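Protein HIRA (Homo sapiens, PDB 5YJE) cooperates with ASF1A in replication-independent chromatin assembly and is required for periodic repression of histone gene transcription during the cell cycle. Local coordinates at residues 165-174 and 205-213. Sequence-based numbering, arbitrary orientation.
Sequences VVKEESLHSI and FNPSLSTWN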
ATOM      1  N   VAL B 165      -0.624   6.390  -7.115  1.00 43.02           N
ATOM      2  CA  VAL B 165       0.728   5.956  -7.420  1.00 42.36           C
ATOM      3  C   VAL B 165       1.696   6.378  -6.332  1.00 43.89           C
ATOM      4  O   VAL B 165       2.478   5.569  -5.834  1.00 42.23           O
ATOM      5  CB  VAL B 165       1.169   6.489  -8.795  1.00 43.76           C
ATOM      6  CG1 VAL B 165       2.597   6.100  -9.056  1.00 38.70           C
ATOM      7  CG2 VAL B 165       0.243   5.965  -9.876  1.00 39.78           C
ATOM      8  N   VAL B 166       1.637   7.645  -5.933  1.00 41.35           N
ATOM      9  CA  VAL B 166       2.451   8.167  -4.846  1.00 39.07           C
ATOM     10  C   VAL B 166       1.519   8.844  -3.852  1.00 42.23           C
ATOM     11  O   VAL B 166       0.788   9.774  -4.219  1.00 43.27           O
ATOM     12  CB  VAL B 166       3.512   9.161  -5.350  1.00 42.34           C
ATOM     13  CG1 VAL B 166       4.387   9.604  -4.200  1.00 38.62           C
ATOM     14  CG2 VAL B 166       4.346   8.553  -6.478  1.00 39.35           C
ATOM     15  N   LYS B 167       1.570   8.410  -2.594  1.00 43.94           N
ATOM     16  CA  LYS B 167       0.646   8.861  -1.556  1.00 45.60           C
ATOM     17  C   LYS B 167       1.337   9.872  -0.647  1.00 45.68           C
ATOM     18  O   LYS B 167       2.043   9.490   0.286  1.00 52.31           O
ATOM     19  CB  LYS B 167       0.128   7.664  -0.760  1.00 39.80           C
ATOM     20  CG  LYS B 167      -0.723   8.014   0.463  1.00 45.98           C
ATOM     21  CD  LYS B 167      -2.022   8.676   0.073  1.00 51.83           C
ATOM     22  CE  LYS B 167      -2.922   8.968   1.285  1.00 61.48           C
ATOM     23  NZ  LYS B 167      -3.361   7.741   2.005  1.00 57.41           N
ATOM     24  N   GLU B 168       1.115  11.159  -0.917  1.00 43.81           N
ATOM     25  CA  GLU B 168       1.481  12.275  -0.026  1.00 50.13           C
ATOM     26  C   GLU B 168       2.885  12.133   0.584  1.00 48.81           C
ATOM     27  O   GLU B 168       3.064  12.160   1.800  1.00 46.04           O
ATOM     28  CB  GLU B 168       0.448  12.444   1.093  1.00 50.17           C
ATOM     29  CG  GLU B 168      -0.822  13.186   0.698  1.00 59.02           C
ATOM     30  CD  GLU B 168      -2.090  12.510   1.224  1.00 67.86           C
ATOM     31  OE1 GLU B 168      -2.928  12.115   0.382  1.00 75.97           O
ATOM     32  OE2 GLU B 168      -2.247  12.363   2.469  1.00 63.30           O
ATOM     33  N   GLU B 169       3.890  12.017  -0.279  1.00 50.43           N
ATOM     34  CA  GLU B 169       5.272  11.905   0.188  1.00 48.00           C
ATOM     35  C   GLU B 169       5.817  13.279   0.504  1.00 39.99           C
ATOM     36  O   GLU B 169       5.799  14.167  -0.352  1.00 41.87           O
ATOM     37  CB  GLU B 169       6.152  11.234  -0.857  1.00 43.01           C
ATOM     38  CG  GLU B 169       5.816   9.792  -1.003  1.00 47.19           C
ATOM     39  CD  GLU B 169       6.096   8.992   0.272  1.00 50.25           C
ATOM     40  OE1 GLU B 169       7.150   9.212   0.915  1.00 55.26           O
ATOM     41  OE2 GLU B 169       5.261   8.133   0.611  1.00 53.55           O
ATOM     42  N   SER B 170       6.321  13.455   1.716  1.00 44.69           N
ATOM     43  CA  SER B 170       6.987  14.707   2.035  1.00 47.29           C
ATOM     44  C   SER B 170       8.216  14.908   1.149  1.00 47.22           C
ATOM     45  O   SER B 170       8.953  13.964   0.835  1.00 43.04           O
ATOM     46  CB  SER B 170       7.394  14.747   3.499  1.00 42.10           C
ATOM     47  OG  SER B 170       8.078  15.966   3.747  1.00 52.77           O
ATOM     48  N   LEU B 171       8.399  16.146   0.705  1.00 42.71           N
ATOM     49  CA  LEU B 171       9.609  16.557   0.009  1.00 49.18           C
ATOM     50  C   LEU B 171      10.690  17.063   0.960  1.00 46.87           C
ATOM     51  O   LEU B 171      11.707  17.594   0.503  1.00 50.97           O
ATOM     52  CB  LEU B 171       9.282  17.631  -1.038  1.00 46.98           C
ATOM     53  CG  LEU B 171       8.565  17.168  -2.305  1.00 49.64           C
ATOM     54  CD1 LEU B 171       8.383  18.355  -3.250  1.00 49.11           C
ATOM     55  CD2 LEU B 171       9.386  16.104  -2.988  1.00 45.06           C
ATOM     56  N   HIS B 172      10.479  16.913   2.266  1.00 42.44           N
ATOM     57  CA  HIS B 172      11.393  17.481   3.247  1.00 50.97           C
ATOM     58  C   HIS B 172      12.774  16.838   3.169  1.00 50.17           C
ATOM     59  O   HIS B 172      13.796  17.531   3.239  1.00 51.00           O
ATOM     60  CB  HIS B 172      10.794  17.327   4.647  1.00 51.89           C
ATOM     61  CG  HIS B 172      11.721  17.721   5.752  1.00 62.76           C
ATOM     62  ND1 HIS B 172      12.125  19.025   5.957  1.00 65.24           N
ATOM     63  CD2 HIS B 172      12.318  16.982   6.720  1.00 61.46           C
ATOM     64  CE1 HIS B 172      12.928  19.072   7.006  1.00 66.26           C
ATOM     65  NE2 HIS B 172      13.060  17.846   7.488  1.00 66.25           N
ATOM     66  N   SER B 173      12.815  15.519   3.010  1.00 49.08           N
ATOM     67  CA  SER B 173      14.078  14.797   2.912  1.00 47.34           C
ATOM     68  C   SER B 173      14.946  15.344   1.789  1.00 43.84           C
ATOM     69  O   SER B 173      16.147  15.546   1.962  1.00 46.26           O
ATOM     70  CB  SER B 173      13.793  13.318   2.680  1.00 40.87           C
ATOM     71  OG  SER B 173      14.815  12.536   3.210  1.00 58.56           O
ATOM     72  N   ILE B 174      14.343  15.588   0.629  1.00 46.28           N
ATOM     73  CA  ILE B 174      15.054  16.073  -0.541  1.00 46.08           C
ATOM     74  C   ILE B 174      15.455  17.532  -0.379  1.00 50.72           C
ATOM     75  O   ILE B 174      16.503  17.960  -0.879  1.00 53.53           O
ATOM     76  CB  ILE B 174      14.152  15.882  -1.772  1.00 49.46           C
ATOM     77  CG1 ILE B 174      14.065  14.413  -2.137  1.00 48.07           C
ATOM     78  CG2 ILE B 174      14.596  16.736  -2.969  1.00 54.87           C
ATOM     79  CD1 ILE B 174      13.179  14.241  -3.312  1.00 55.15           C
ATOM     80  N   PHE B 205      11.041   9.217  -7.062  1.00 44.87           N
ATOM     81  CA  PHE B 205      10.293   8.409  -6.108  1.00 44.58           C
ATOM     82  C   PHE B 205       9.891   7.101  -6.780  1.00 45.98           C
ATOM     83  O   PHE B 205       9.219   7.106  -7.815  1.00 46.95           O
ATOM     84  CB  PHE B 205       9.059   9.131  -5.563  1.00 43.36           C
ATOM     85  CG  PHE B 205       8.464   8.431  -4.377  1.00 39.77           C
ATOM     86  CD1 PHE B 205       8.911   8.705  -3.100  1.00 41.69           C
ATOM     87  CD2 PHE B 205       7.516   7.438  -4.551  1.00 37.86           C
ATOM     88  CE1 PHE B 205       8.394   8.008  -1.996  1.00 40.74           C
ATOM     89  CE2 PHE B 205       6.998   6.762  -3.469  1.00 38.93           C
ATOM     90  CZ  PHE B 205       7.443   7.044  -2.185  1.00 37.25           C
ATOM     91  N   ASN B 206      10.306   5.983  -6.196  1.00 42.97           N
ATOM     92  CA  ASN B 206       9.923   4.699  -6.741  1.00 43.32           C
ATOM     93  C   ASN B 206       8.650   4.242  -6.049  1.00 42.96           C
ATOM     94  O   ASN B 206       8.627   4.166  -4.816  1.00 40.14           O
ATOM     95  CB  ASN B 206      11.028   3.666  -6.561  1.00 44.50           C
ATOM     96  CG  ASN B 206      10.739   2.378  -7.328  1.00 49.82           C
ATOM     97  OD1 ASN B 206      10.436   1.346  -6.733  1.00 56.51           O
ATOM     98  ND2 ASN B 206      10.775   2.456  -8.661  1.00 55.18           N
ATOM     99  N   PRO B 207       7.569   3.974  -6.784  1.00 48.09           N
ATOM    100  CA  PRO B 207       6.305   3.637  -6.099  1.00 40.14           C
ATOM    101  C   PRO B 207       6.315   2.259  -5.467  1.00 44.82           C
ATOM    102  O   PRO B 207       5.749   2.081  -4.384  1.00 50.17           O
ATOM    103  CB  PRO B 207       5.251   3.770  -7.212  1.00 40.92           C
ATOM    104  CG  PRO B 207       5.885   4.639  -8.257  1.00 42.62           C
ATOM    105  CD  PRO B 207       7.367   4.242  -8.217  1.00 43.16           C
ATOM    106  N   SER B 208       7.001   1.290  -6.069  1.00 51.90           N
ATOM    107  CA  SER B 208       7.059  -0.046  -5.485  1.00 40.37           C
ATOM    108  C   SER B 208       7.952  -0.086  -4.247  1.00 47.42           C
ATOM    109  O   SER B 208       7.585  -0.677  -3.220  1.00 46.39           O
ATOM    110  CB  SER B 208       7.557  -1.033  -6.534  1.00 47.11           C
ATOM    111  OG  SER B 208       6.644  -1.098  -7.608  1.00 60.54           O
ATOM    112  N   LEU B 209       9.163   0.478  -4.334  1.00 49.12           N
ATOM    113  CA  LEU B 209       9.992   0.500  -3.135  1.00 42.68           C
ATOM    114  C   LEU B 209       9.450   1.498  -2.124  1.00 43.67           C
ATOM    115  O   LEU B 209       9.675   1.339  -0.916  1.00 42.73           O
ATOM    116  CB  LEU B 209      11.444   0.831  -3.472  1.00 43.58           C
ATOM    117  CG  LEU B 209      12.439  -0.225  -3.966  1.00 49.43           C
ATOM    118  CD1 LEU B 209      13.796   0.434  -4.127  1.00 43.21           C
ATOM    119  CD2 LEU B 209      12.542  -1.478  -3.058  1.00 38.40           C
ATOM    120  N   SER B 210       8.728   2.523  -2.602  1.00 41.89           N
ATOM    121  CA  SER B 210       8.174   3.584  -1.761  1.00 41.38           C
ATOM    122  C   SER B 210       9.283   4.439  -1.160  1.00 38.68           C
ATOM    123  O   SER B 210       9.255   4.796   0.018  1.00 38.17           O
ATOM    124  CB  SER B 210       7.250   3.029  -0.674  1.00 42.21           C
ATOM    125  OG  SER B 210       6.203   3.949  -0.427  1.00 47.90           O
ATOM    126  N   THR B 211      10.246   4.802  -1.999  1.00 40.99           N
ATOM    127  CA  THR B 211      11.473   5.455  -1.575  1.00 41.73           C
ATOM    128  C   THR B 211      11.793   6.623  -2.497  1.00 41.81           C
ATOM    129  O   THR B 211      11.542   6.580  -3.705  1.00 38.41           O
ATOM    130  CB  THR B 211      12.688   4.484  -1.591  1.00 42.27           C
ATOM    131  OG1 THR B 211      12.740   3.813  -2.856  1.00 44.63           O
ATOM    132  CG2 THR B 211      12.621   3.450  -0.478  1.00 40.53           C
ATOM    133  N   TRP B 212      12.384   7.650  -1.911  1.00 42.27           N
ATOM    134  CA  TRP B 212      13.225   8.551  -2.676  1.00 40.11           C
ATOM    135  C   TRP B 212      14.539   7.851  -3.011  1.00 44.64           C
ATOM    136  O   TRP B 212      15.205   7.295  -2.126  1.00 39.64           O
ATOM    137  CB  TRP B 212      13.470   9.811  -1.876  1.00 41.08           C
ATOM    138  CG  TRP B 212      12.244  10.645  -1.802  1.00 45.88           C
ATOM    139  CD1 TRP B 212      11.497  10.910  -0.693  1.00 41.06           C
ATOM    140  CD2 TRP B 212      11.599  11.312  -2.898  1.00 44.31           C
ATOM    141  NE1 TRP B 212      10.432  11.717  -1.028  1.00 49.49           N
ATOM    142  CE2 TRP B 212      10.472  11.976  -2.374  1.00 46.85           C
ATOM    143  CE3 TRP B 212      11.869  11.411  -4.274  1.00 40.74           C
ATOM    144  CZ2 TRP B 212       9.611  12.735  -3.175  1.00 49.32           C
ATOM    145  CZ3 TRP B 212      11.029  12.165  -5.064  1.00 45.22           C
ATOM    146  CH2 TRP B 212       9.904  12.824  -4.510  1.00 48.46           C
ATOM    147  N   ASN B 213      14.895   7.854  -4.295  1.00 43.79           N
ATOM    148  CA  ASN B 213      16.108   7.217  -4.779  1.00 38.12           C
ATOM    149  C   ASN B 213      16.977   8.210  -5.530  1.00 41.93           C
ATOM    150  O   ASN B 213      16.496   8.917  -6.419  1.00 45.04           O
ATOM    151  CB  ASN B 213      15.807   6.034  -5.691  1.00 41.33           C
ATOM    152  CG  ASN B 213      14.966   4.992  -5.010  1.00 43.13           C
ATOM    153  OD1 ASN B 213      13.771   4.881  -5.270  1.00 49.91           O
ATOM    154  ND2 ASN B 213      15.575   4.244  -4.101  1.00 42.48           N
TER
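Trp212 NE1 donates to the backbone carbonyl Ser170 O at 3.3 Å, a long and bent hydrogen bond with the oxygen lying near the indole edge but 24° out of its plane. Tryptophan suits this place because one side chain offers both a polar N-H and a broad apolar surface. Ile174 CD1 sits over one face of the six-membered ring of Trp212, 3.3 Å from Trp212 CE3, in a CH-pi contact that the slim, extended end of isoleucine can make. The Phe205 ring brings CD1 over the opposite face, and Leu171 CD2 approaches Trp212 CZ2 obliquely. Phe205 in turn receives Val166 CG1 over one face, 4.1 Å from the ring centroid. Glu169 lies over that same face; bent at chi2 (-64°), it brings CG to 3.3 Å from Phe205 CE1, so its methylenes serve the apolar packing while the carboxylate plane is turned only 29° from the ring plane. Lys167 NZ of a second subunit hydrogen-bonds Ser210 OG and makes a long, weak ion pair with Glu169 OE2. At the far end, Val165 CG1 runs alongside the compact ring of Pro207. In this C-terminal part of HIRA the contact packs two successive four-stranded antiparallel sheets, consistent with adjacent propeller blades: strand 163-170 and helix 172-175 meet strands 201-206 and 211-217, and a second-subunit strand pairs antiparallel with Trp212 and Asn213, continuing that sheet across the interface.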